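Local coordinates for putative exported protein (Bordetella pertussis Tohama I, PDB 2PFZ) that binds pyroglutamic acid as an extracytoplasmic solute receptor, probably delivering it to a tripartite ATP-independent periplasmic (TRAP) transporter, at residues V117-P121 and S243-N247. Residues are numbered along the deposited sequence; the frame is centred on the assembly and turned at random.
Sequences VAWPP and SQEKN. With PCA (pyroglutamic acid), chain B.
Ser243, on the long helix 222-256, donates a hydrogen bond from OG to the carbonyl O of Ala118 at 2.7 Å, just where strand 111-118 gives way to a loop that carries two successive prolines. The hydroxyl reaches across because OG stands anti to the backbone N (chi1 -174°). The donor lies 26° out of the carbonyl plane, with a C=O...OG angle of 146°. Serine suits this buried place: it is short enough to let the helix come close, yet it can satisfy the last carbonyl of the strand, and its OG is also hydrogen-bonded to Tyr88 OH of helix 88-107.

The pyrrolidine of Pro120 lies against the same helix face. Pro120 CG is 3.6 Å from Ser243 OG, while Pro120 CB packs 3.4 Å from Asn247 ND2, one helical turn further on. Proline, lacking an N-H, can bring its backbone N up beside the helix without burying a donor, and its ring supplies a compact apolar surface; Leu14 and Tyr88 touch it too.

The amide of Asn247 is wedged against the two prolines, its ND2 near Pro120 and its OD1 near Pro121. Asn247 CG is anti to the backbone N, which carries the amide across until Asn247 OD1 is 3.7 Å from Pro121 CD. A water bridges the segments, donating to the backbone O of Pro121 at 2.9 Å and accepting a weak bond from Asn247 ND2.

The CB of Trp119 points away from the helix, and one indole face meets pyroglutamic acid, whose CD sits 3.2 Å above the ring plane; Asn208 OD1 accepts from NE1. The helix thus packs behind a strand-end loop whose tryptophan forms one wall of the ligand pocket, an arrangement belonging to the solute-binding site of this DctP-family periplasmic receptor.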
# COMPACT_ATOMS: atom_id res chain seq x y z
N VAL A 117 2.89 0.15 7.22
CA VAL A 117 3.88 -0.74 6.65
C VAL A 117 3.89 -0.78 5.14
O VAL A 117 2.86 -0.70 4.51
CB VAL A 117 4.02 -2.17 7.33
CG1 VAL A 117 3.14 -2.39 8.61
CG2 VAL A 117 4.04 -3.33 6.35
N ALA A 118 5.09 -0.87 4.58
CA ALA A 118 5.25 -0.86 3.13
C ALA A 118 4.94 -2.22 2.53
O ALA A 118 5.38 -3.24 3.03
CB ALA A 118 6.68 -0.45 2.75
N TRP A 119 4.17 -2.20 1.44
CA TRP A 119 4.08 -3.33 0.52
C TRP A 119 5.46 -3.48 -0.15
O TRP A 119 6.25 -2.54 -0.15
CB TRP A 119 3.06 -3.01 -0.59
CG TRP A 119 1.60 -3.13 -0.20
CD1 TRP A 119 0.81 -2.15 0.32
CD2 TRP A 119 0.77 -4.26 -0.38
NE1 TRP A 119 -0.48 -2.60 0.49
CE2 TRP A 119 -0.53 -3.92 0.09
CE3 TRP A 119 1.00 -5.56 -0.85
CZ2 TRP A 119 -1.59 -4.81 0.06
CZ3 TRP A 119 -0.06 -6.45 -0.87
CH2 TRP A 119 -1.34 -6.07 -0.43
N PRO A 120 5.75 -4.66 -0.72
CA PRO A 120 7.01 -4.85 -1.46
C PRO A 120 7.15 -3.97 -2.72
O PRO A 120 6.18 -3.37 -3.19
CB PRO A 120 7.00 -6.33 -1.79
CG PRO A 120 6.03 -6.94 -0.70
CD PRO A 120 4.98 -5.92 -0.65
N PRO A 121 8.39 -3.84 -3.23
CA PRO A 121 8.63 -2.95 -4.37
C PRO A 121 7.81 -3.31 -5.60
O PRO A 121 7.66 -4.50 -5.92
CB PRO A 121 10.12 -3.12 -4.63
CG PRO A 121 10.68 -3.50 -3.27
CD PRO A 121 9.65 -4.46 -2.76
N SER A 243 7.52 -7.95 5.26
CA SER A 243 7.37 -7.46 3.91
C SER A 243 8.66 -7.69 3.13
O SER A 243 8.65 -8.27 2.05
CB SER A 243 7.03 -5.97 3.91
OG SER A 243 6.74 -5.53 2.59
N GLN A 244 9.78 -7.28 3.72
CA GLN A 244 11.09 -7.40 3.04
C GLN A 244 11.52 -8.85 2.93
O GLN A 244 11.97 -9.29 1.86
CB GLN A 244 12.15 -6.62 3.80
CG GLN A 244 13.56 -6.76 3.18
CD GLN A 244 14.58 -5.88 3.85
OE1 GLN A 244 15.79 -6.08 3.69
NE2 GLN A 244 14.11 -4.88 4.60
N GLU A 245 11.39 -9.59 4.03
CA GLU A 245 11.79 -11.01 4.07
C GLU A 245 11.07 -11.88 3.05
O GLU A 245 11.69 -12.73 2.38
CB GLU A 245 11.68 -11.55 5.50
CG GLU A 245 12.81 -11.01 6.42
CD GLU A 245 12.73 -11.52 7.84
OE1 GLU A 245 11.92 -12.44 8.12
OE2 GLU A 245 13.49 -11.00 8.68
N LYS A 246 9.76 -11.66 2.89
CA LYS A 246 8.97 -12.51 1.99
C LYS A 246 9.05 -12.11 0.52
O LYS A 246 8.69 -12.89 -0.38
CB LYS A 246 7.51 -12.58 2.47
CG LYS A 246 7.35 -13.40 3.73
CD LYS A 246 5.89 -13.47 4.17
CE LYS A 246 5.80 -13.81 5.66
NZ LYS A 246 6.46 -15.10 6.04
N ASN A 247 9.56 -10.90 0.26
CA ASN A 247 9.63 -10.38 -1.10
C ASN A 247 10.42 -11.35 -2.01
O ASN A 247 9.96 -11.69 -3.11
CB ASN A 247 10.19 -8.95 -1.10
CG ASN A 247 10.28 -8.32 -2.50
OD1 ASN A 247 11.31 -7.72 -2.85
ND2 ASN A 247 9.23 -8.46 -3.30
N PCA B . -0.80 -4.93 -3.72
CA PCA B . -2.00 -4.11 -3.51
CB PCA B . -1.63 -2.63 -3.34
CG PCA B . -0.13 -2.55 -3.50
CD PCA B . 0.29 -3.98 -3.67
OE PCA B . 1.48 -4.34 -3.72
C PCA B . -2.84 -4.22 -4.76
O PCA B . -4.04 -3.92 -4.77
OXT PCA B . -2.30 -4.64 -5.79
O HOH W 1 7.39 -7.31 -5.16